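Local coordinates for protein TetR family transcriptional regulator (Mycobacterium smegmatis, PDB 5XS9) that probably binds operator DNA as a TetR-family repressor dimer and so regulates the transcription of biotin genes, at residues R83-S97 / V140-Q152. Numbering follows the deposited sequence.
Sequences RDALLSHTDGAELVS and VLGFTVDEQSRLQ
The guanidinium of R83 meets the carboxylate of E147 edge to edge, the two planes only 5° apart, while CD1 of L87 lies over one guanidinium face, offset toward its rim. The setting is the all-helical C-terminal domain of a TetR-family regulator, where two consecutive helices, 71-87 and 92-101, linked through a type II turn from H89 to G92, pack on helix 129-155. The side-on salt bridge uses NE and NH2: R83 NE donates to E147 OE1 at 2.9 Å and R83 NH2 to E147 OE2 at 2.7 Å, each oxygen offering its syn lone pair; the paired bonds hold the two groups nearly coplanar and fix their mutual rotation. R83 reaches E147 on a chain extended from CG to NE, and its NH1 has a weak hydrogen bond to T171.

Knobs-into-holes packing joins the helices. L141 settles among L86, A93, V96 and S97, and one turn on T144 fits between R83, L86, L87 and A93, its methyl CG2 3.7 Å from A93 CB. The turn also faces the N-terminal part of the chain, since H89 and T90 bond to D17 and D91 to I21. Helix 129-155 also meets the second subunit, where the ring of Y138 of that chain packs against F143.

The third knob, Q148, is polar and exemplifies how a buried amide can tie two successive backbone stretches, at L86 O and A93 N, to a third helix. With CG anti to the backbone N (chi1 -177°) and the chain extended, its amide enters the bend between them. Q148 NE2 donates to L86 O at 3.1 Å, tilted from the carbonyl plane, and to a water that in turn donates to L87 O. Q148 OE1 takes a second water, which accepts from E94 N, and in its own carbonyl plane Q148 OE1 receives A93 N at 2.9 Å.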
ATOM      1  N   ARG A  83       8.104   7.813   6.553  1.00 30.08           N
ATOM      2  CA  ARG A  83       7.300   8.436   5.519  1.00 32.16           C
ATOM      3  C   ARG A  83       8.087   9.529   4.740  1.00 32.35           C
ATOM      4  O   ARG A  83       8.022   9.640   3.516  1.00 32.60           O
ATOM      5  CB  ARG A  83       6.074   9.046   6.157  1.00 32.51           C
ATOM      6  CG  ARG A  83       5.307   9.968   5.197  1.00 31.16           C
ATOM      7  CD  ARG A  83       3.973  10.221   5.762  1.00 31.44           C
ATOM      8  NE  ARG A  83       3.310  11.306   5.073  1.00 31.72           N
ATOM      9  CZ  ARG A  83       3.300  12.572   5.452  1.00 33.95           C
ATOM     10  NH1 ARG A  83       3.919  12.967   6.535  1.00 36.35           N
ATOM     11  NH2 ARG A  83       2.643  13.465   4.726  1.00 32.71           N
ATOM     12  N   ASP A  84       8.819  10.349   5.477  1.00 37.76           N
ATOM     13  CA  ASP A  84       9.605  11.427   4.847  1.00 38.42           C
ATOM     14  C   ASP A  84      10.641  10.848   3.864  1.00 36.86           C
ATOM     15  O   ASP A  84      10.772  11.325   2.708  1.00 35.35           O
ATOM     16  CB  ASP A  84      10.230  12.360   5.909  1.00 41.04           C
ATOM     17  CG  ASP A  84       9.183  13.392   6.511  1.00 60.63           C
ATOM     18  OD1 ASP A  84       8.024  13.697   5.995  1.00 57.33           O
ATOM     19  OD2 ASP A  84       9.567  13.929   7.556  1.00 65.06           O
ATOM     20  N   ALA A  85      11.291   9.758   4.237  1.00 32.34           N
ATOM     21  CA  ALA A  85      12.215   9.123   3.298  1.00 35.17           C
ATOM     22  C   ALA A  85      11.522   8.582   2.064  1.00 36.74           C
ATOM     23  O   ALA A  85      12.014   8.752   0.936  1.00 35.78           O
ATOM     24  CB  ALA A  85      13.058   8.079   3.974  1.00 35.70           C
ATOM     25  N   LEU A  86      10.329   8.003   2.213  1.00 32.70           N
ATOM     26  CA  LEU A  86       9.643   7.493   1.075  1.00 32.08           C
ATOM     27  C   LEU A  86       9.200   8.626   0.136  1.00 32.79           C
ATOM     28  O   LEU A  86       9.246   8.501  -1.096  1.00 34.48           O
ATOM     29  CB  LEU A  86       8.397   6.668   1.467  1.00 33.44           C
ATOM     30  CG  LEU A  86       8.634   5.492   2.418  1.00 35.62           C
ATOM     31  CD1 LEU A  86       7.317   4.954   2.994  1.00 37.85           C
ATOM     32  CD2 LEU A  86       9.475   4.413   1.733  1.00 35.56           C
ATOM     33  N   LEU A  87       8.743   9.722   0.730  1.00 36.89           N
ATOM     34  CA  LEU A  87       8.275  10.869  -0.062  1.00 36.39           C
ATOM     35  C   LEU A  87       9.377  11.634  -0.810  1.00 36.55           C
ATOM     36  O   LEU A  87       9.080  12.401  -1.689  1.00 35.64           O
ATOM     37  CB  LEU A  87       7.506  11.847   0.806  1.00 38.64           C
ATOM     38  CG  LEU A  87       6.161  11.290   1.252  1.00 37.95           C
ATOM     39  CD1 LEU A  87       5.536  12.347   2.154  1.00 39.27           C
ATOM     40  CD2 LEU A  87       5.233  10.929   0.107  1.00 36.73           C
ATOM     41  N   SER A  88      10.606  11.367  -0.456  1.00 34.44           N
ATOM     42  CA  SER A  88      11.800  12.036  -0.992  1.00 37.03           C
ATOM     43  C   SER A  88      12.182  11.518  -2.334  1.00 43.02           C
ATOM     44  O   SER A  88      13.025  12.121  -2.933  1.00 42.53           O
ATOM     45  CB  SER A  88      13.015  11.820  -0.025  1.00 36.70           C
ATOM     46  OG  SER A  88      12.718  12.544   1.108  1.00 47.01           O
ATOM     47  N   HIS A  89      11.675  10.344  -2.761  1.00 39.89           N
ATOM     48  CA  HIS A  89      11.944   9.812  -4.066  1.00 36.90           C
ATOM     49  C   HIS A  89      10.684   9.436  -4.783  1.00 41.72           C
ATOM     50  O   HIS A  89       9.763   8.952  -4.152  1.00 39.24           O
ATOM     51  CB  HIS A  89      12.831   8.595  -3.934  1.00 42.61           C
ATOM     52  CG  HIS A  89      14.103   8.905  -3.222  1.00 43.93           C
ATOM     53  ND1 HIS A  89      15.192   9.458  -3.861  1.00 46.98           N
ATOM     54  CD2 HIS A  89      14.414   8.870  -1.899  1.00 43.56           C
ATOM     55  CE1 HIS A  89      16.147   9.699  -2.978  1.00 45.54           C
ATOM     56  NE2 HIS A  89      15.687   9.378  -1.779  1.00 46.74           N
ATOM     57  N   THR A  90      10.641   9.696  -6.099  1.00 39.03           N
ATOM     58  CA  THR A  90       9.574   9.238  -6.962  1.00 36.39           C
ATOM     59  C   THR A  90       9.316   7.697  -6.806  1.00 36.66           C
ATOM     60  O   THR A  90      10.221   6.859  -6.856  1.00 36.85           O
ATOM     61  CB  THR A  90       9.925   9.486  -8.430  1.00 41.36           C
ATOM     62  OG1 THR A  90      10.363  10.842  -8.591  1.00 40.33           O
ATOM     63  CG2 THR A  90       8.672   9.217  -9.411  1.00 40.48           C
ATOM     64  N   ASP A  91       8.067   7.367  -6.553  1.00 33.26           N
ATOM     65  CA  ASP A  91       7.583   5.975  -6.406  1.00 33.93           C
ATOM     66  C   ASP A  91       8.263   5.265  -5.206  1.00 31.80           C
ATOM     67  O   ASP A  91       8.284   4.053  -5.098  1.00 37.95           O
ATOM     68  CB  ASP A  91       7.727   5.228  -7.659  1.00 36.21           C
ATOM     69  CG  ASP A  91       6.856   5.789  -8.791  1.00 39.84           C
ATOM     70  OD1 ASP A  91       5.695   6.218  -8.599  1.00 41.04           O
ATOM     71  OD2 ASP A  91       7.343   5.692  -9.889  1.00 38.11           O
ATOM     72  N   GLY A  92       8.749   6.057  -4.267  1.00 32.26           N
ATOM     73  CA  GLY A  92       9.539   5.500  -3.147  1.00 35.16           C
ATOM     74  C   GLY A  92       8.747   4.579  -2.232  1.00 34.13           C
ATOM     75  O   GLY A  92       9.240   3.519  -1.854  1.00 31.94           O
ATOM     76  N   ALA A  93       7.502   4.962  -1.913  1.00 31.73           N
ATOM     77  CA  ALA A  93       6.720   4.125  -1.098  1.00 33.12           C
ATOM     78  C   ALA A  93       6.425   2.796  -1.806  1.00 31.74           C
ATOM     79  O   ALA A  93       6.466   1.771  -1.178  1.00 33.12           O
ATOM     80  CB  ALA A  93       5.439   4.831  -0.632  1.00 34.65           C
ATOM     81  N   GLU A  94       6.126   2.828  -3.093  1.00 32.16           N
ATOM     82  CA  GLU A  94       5.856   1.596  -3.859  1.00 38.12           C
ATOM     83  C   GLU A  94       7.091   0.700  -3.931  1.00 36.32           C
ATOM     84  O   GLU A  94       7.001  -0.519  -3.840  1.00 33.65           O
ATOM     85  CB  GLU A  94       5.435   1.936  -5.297  1.00 38.89           C
ATOM     86  CG  GLU A  94       5.035   0.736  -6.108  1.00 43.79           C
ATOM     87  CD  GLU A  94       4.766   1.088  -7.593  1.00 50.64           C
ATOM     88  OE1 GLU A  94       4.470   2.262  -7.881  1.00 48.71           O
ATOM     89  OE2 GLU A  94       4.887   0.195  -8.461  1.00 47.57           O
ATOM     90  N   LEU A  95       8.229   1.317  -4.125  1.00 34.84           N
ATOM     91  CA  LEU A  95       9.482   0.573  -4.282  1.00 35.56           C
ATOM     92  C   LEU A  95       9.820  -0.076  -2.937  1.00 32.32           C
ATOM     93  O   LEU A  95      10.155  -1.263  -2.900  1.00 33.97           O
ATOM     94  CB  LEU A  95      10.596   1.523  -4.748  1.00 39.04           C
ATOM     95  CG  LEU A  95      11.922   0.874  -5.222  1.00 40.83           C
ATOM     96  CD1 LEU A  95      12.648   1.726  -6.206  1.00 47.61           C
ATOM     97  CD2 LEU A  95      12.770   0.663  -3.992  1.00 46.31           C
ATOM     98  N   VAL A  96       9.700   0.661  -1.829  1.00 33.68           N
ATOM     99  CA  VAL A  96       9.956   0.070  -0.469  1.00 32.78           C
ATOM    100  C   VAL A  96       8.943  -0.997  -0.108  1.00 34.40           C
ATOM    101  O   VAL A  96       9.340  -2.052   0.426  1.00 32.39           O
ATOM    102  CB  VAL A  96      10.114   1.099   0.616  1.00 31.13           C
ATOM    103  CG1 VAL A  96      10.231   0.457   1.960  1.00 33.64           C
ATOM    104  CG2 VAL A  96      11.358   1.954   0.274  1.00 33.21           C
ATOM    105  N   SER A  97       7.664  -0.786  -0.475  1.00 33.71           N
ATOM    106  CA  SER A  97       6.639  -1.866  -0.320  1.00 36.12           C
ATOM    107  C   SER A  97       7.010  -3.143  -0.981  1.00 35.43           C
ATOM    108  O   SER A  97       6.863  -4.195  -0.363  1.00 35.58           O
ATOM    109  CB  SER A  97       5.240  -1.493  -0.775  1.00 37.07           C
ATOM    110  OG  SER A  97       4.885  -0.318  -0.076  1.00 41.30           O
ATOM    111  N   VAL A 140       1.727   2.616   7.349  1.00 29.29           N
ATOM    112  CA  VAL A 140       2.590   3.699   6.839  1.00 28.81           C
ATOM    113  C   VAL A 140       2.792   3.514   5.321  1.00 30.75           C
ATOM    114  O   VAL A 140       2.729   4.453   4.529  1.00 29.93           O
ATOM    115  CB  VAL A 140       3.964   3.707   7.505  1.00 30.55           C
ATOM    116  CG1 VAL A 140       4.909   4.686   6.741  1.00 33.15           C
ATOM    117  CG2 VAL A 140       3.850   4.037   8.952  1.00 29.83           C
ATOM    118  N   LEU A 141       2.988   2.288   4.895  1.00 31.90           N
ATOM    119  CA  LEU A 141       3.084   2.024   3.483  1.00 33.27           C
ATOM    120  C   LEU A 141       1.819   2.225   2.660  1.00 31.01           C
ATOM    121  O   LEU A 141       1.877   2.782   1.540  1.00 31.73           O
ATOM    122  CB  LEU A 141       3.718   0.619   3.209  1.00 33.39           C
ATOM    123  CG  LEU A 141       5.096   0.357   3.762  1.00 31.27           C
ATOM    124  CD1 LEU A 141       5.366  -1.146   3.580  1.00 34.98           C
ATOM    125  CD2 LEU A 141       6.118   1.226   3.097  1.00 36.12           C
ATOM    126  N   GLY A 142       0.675   1.796   3.155  1.00 31.02           N
ATOM    127  CA  GLY A 142      -0.607   2.035   2.451  1.00 30.44           C
ATOM    128  C   GLY A 142      -0.899   3.543   2.376  1.00 28.80           C
ATOM    129  O   GLY A 142      -1.279   4.091   1.331  1.00 28.96           O
ATOM    130  N   PHE A 143      -0.686   4.211   3.479  1.00 28.07           N
ATOM    131  CA  PHE A 143      -0.918   5.668   3.551  1.00 29.14           C
ATOM    132  C   PHE A 143      -0.069   6.373   2.523  1.00 32.29           C
ATOM    133  O   PHE A 143      -0.572   7.159   1.738  1.00 31.37           O
ATOM    134  CB  PHE A 143      -0.622   6.212   4.929  1.00 31.10           C
ATOM    135  CG  PHE A 143      -0.866   7.694   5.081  1.00 29.47           C
ATOM    136  CD1 PHE A 143      -2.048   8.138   5.659  1.00 29.73           C
ATOM    137  CD2 PHE A 143       0.031   8.607   4.604  1.00 28.18           C
ATOM    138  CE1 PHE A 143      -2.331   9.462   5.824  1.00 34.74           C
ATOM    139  CE2 PHE A 143      -0.236   9.991   4.747  1.00 30.75           C
ATOM    140  CZ  PHE A 143      -1.400  10.405   5.392  1.00 31.96           C
ATOM    141  N   THR A 144       1.195   6.047   2.502  1.00 30.60           N
ATOM    142  CA  THR A 144       2.188   6.782   1.720  1.00 32.41           C
ATOM    143  C   THR A 144       2.178   6.393   0.233  1.00 33.99           C
ATOM    144  O   THR A 144       2.353   7.274  -0.590  1.00 31.23           O
ATOM    145  CB  THR A 144       3.598   6.669   2.307  1.00 33.07           C
ATOM    146  OG1 THR A 144       3.571   6.976   3.729  1.00 30.64           O
ATOM    147  CG2 THR A 144       4.489   7.624   1.623  1.00 37.63           C
ATOM    148  N   VAL A 145       1.897   5.126  -0.130  1.00 30.80           N
ATOM    149  CA  VAL A 145       1.631   4.798  -1.494  1.00 29.34           C
ATOM    150  C   VAL A 145       0.451   5.616  -2.010  1.00 31.45           C
ATOM    151  O   VAL A 145       0.490   6.117  -3.128  1.00 30.64           O
ATOM    152  CB  VAL A 145       1.362   3.257  -1.690  1.00 34.73           C
ATOM    153  CG1 VAL A 145       0.892   2.977  -3.105  1.00 38.06           C
ATOM    154  CG2 VAL A 145       2.633   2.437  -1.378  1.00 35.47           C
ATOM    155  N   ASP A 146      -0.619   5.716  -1.238  1.00 30.47           N
ATOM    156  CA  ASP A 146      -1.800   6.403  -1.678  1.00 30.42           C
ATOM    157  C   ASP A 146      -1.498   7.916  -1.841  1.00 33.05           C
ATOM    158  O   ASP A 146      -1.828   8.525  -2.874  1.00 29.14           O
ATOM    159  CB  ASP A 146      -2.887   6.194  -0.655  1.00 33.56           C
ATOM    160  CG  ASP A 146      -4.199   6.927  -0.994  1.00 35.65           C
ATOM    161  OD1 ASP A 146      -5.001   6.400  -1.727  1.00 34.87           O
ATOM    162  OD2 ASP A 146      -4.436   8.028  -0.491  1.00 39.33           O
ATOM    163  N   GLU A 147      -0.815   8.482  -0.852  1.00 30.55           N
ATOM    164  CA  GLU A 147      -0.441   9.927  -0.852  1.00 34.50           C
ATOM    165  C   GLU A 147       0.443  10.315  -2.061  1.00 35.08           C
ATOM    166  O   GLU A 147       0.202  11.268  -2.785  1.00 32.12           O
ATOM    167  CB  GLU A 147       0.234  10.261   0.471  1.00 38.00           C
ATOM    168  CG  GLU A 147       0.765  11.682   0.601  1.00 40.18           C
ATOM    169  CD  GLU A 147       1.474  11.894   1.930  1.00 39.99           C
ATOM    170  OE1 GLU A 147       2.094  10.959   2.502  1.00 37.13           O
ATOM    171  OE2 GLU A 147       1.413  13.013   2.391  1.00 39.25           O
ATOM    172  N   GLN A 148       1.428   9.512  -2.325  1.00 31.15           N
ATOM    173  CA  GLN A 148       2.380   9.766  -3.380  1.00 37.48           C
ATOM    174  C   GLN A 148       1.812   9.506  -4.764  1.00 40.73           C
ATOM    175  O   GLN A 148       2.090  10.270  -5.699  1.00 36.26           O
ATOM    176  CB  GLN A 148       3.635   8.976  -3.037  1.00 37.68           C
ATOM    177  CG  GLN A 148       4.807   9.124  -3.927  1.00 46.20           C
ATOM    178  CD  GLN A 148       6.029   8.512  -3.277  1.00 45.29           C
ATOM    179  OE1 GLN A 148       6.046   7.307  -2.932  1.00 42.83           O
ATOM    180  NE2 GLN A 148       7.065   9.316  -3.123  1.00 40.25           N
ATOM    181  N   SER A 149       0.956   8.493  -4.933  1.00 36.59           N
ATOM    182  CA  SER A 149       0.267   8.398  -6.146  1.00 35.97           C
ATOM    183  C   SER A 149      -0.554   9.655  -6.423  1.00 38.36           C
ATOM    184  O   SER A 149      -0.584  10.120  -7.548  1.00 39.45           O
ATOM    185  CB  SER A 149      -0.760   7.264  -6.165  1.00 38.57           C
ATOM    186  OG  SER A 149      -0.044   6.132  -5.879  1.00 46.21           O
ATOM    187  N   ARG A 150      -1.313  10.096  -5.459  1.00 35.72           N
ATOM    188  CA  ARG A 150      -2.109  11.300  -5.646  1.00 42.30           C
ATOM    189  C   ARG A 150      -1.285  12.550  -5.959  1.00 46.85           C
ATOM    190  O   ARG A 150      -1.634  13.279  -6.852  1.00 45.33           O
ATOM    191  CB  ARG A 150      -3.039  11.518  -4.481  1.00 37.74           C
ATOM    192  CG  ARG A 150      -4.104  10.424  -4.438  1.00 45.90           C
ATOM    193  CD  ARG A 150      -5.216  10.710  -3.438  1.00 51.22           C
ATOM    194  NE  ARG A 150      -4.908  10.238  -2.137  1.00 66.14           N
ATOM    195  CZ  ARG A 150      -4.459  11.001  -1.122  1.00 90.73           C
ATOM    196  NH1 ARG A 150      -4.310  12.338  -1.245  1.00 91.84           N
ATOM    197  NH2 ARG A 150      -4.131  10.414   0.053  1.00 68.14           N
ATOM    198  N   LEU A 151      -0.170  12.745  -5.278  1.00 41.79           N
ATOM    199  CA  LEU A 151       0.694  13.920  -5.510  1.00 44.22           C
ATOM    200  C   LEU A 151       1.303  13.829  -6.899  1.00 52.26           C
ATOM    201  O   LEU A 151       1.377  14.835  -7.596  1.00 48.87           O
ATOM    202  CB  LEU A 151       1.828  14.025  -4.462  1.00 46.32           C
ATOM    203  CG  LEU A 151       1.526  14.405  -3.013  1.00 53.68           C
ATOM    204  CD1 LEU A 151       2.742  14.123  -2.082  1.00 46.97           C
ATOM    205  CD2 LEU A 151       1.093  15.888  -3.013  1.00 53.84           C
ATOM    206  N   GLN A 152       1.706  12.629  -7.323  1.00 46.20           N
ATOM    207  CA  GLN A 152       2.408  12.448  -8.615  1.00 47.62           C
ATOM    208  C   GLN A 152       1.461  12.686  -9.763  1.00 53.96           C
ATOM    209  O   GLN A 152       1.845  13.282 -10.768  1.00 50.80           O
ATOM    210  CB  GLN A 152       3.097  11.075  -8.774  1.00 43.48           C
ATOM    211  CG  GLN A 152       4.354  11.050  -7.919  1.00 46.98           C
ATOM    212  CD  GLN A 152       4.976   9.687  -7.764  1.00 51.90           C
ATOM    213  OE1 GLN A 152       4.559   8.680  -8.389  1.00 52.02           O
ATOM    214  NE2 GLN A 152       5.992   9.637  -6.917  1.00 39.26           N
TER
HETATM  215  O   HOH W   1       6.880  12.353  -2.982  1.00 51.33           O
HETATM  216  O   HOH W   2       4.906   5.187  -4.210  1.00 35.25           O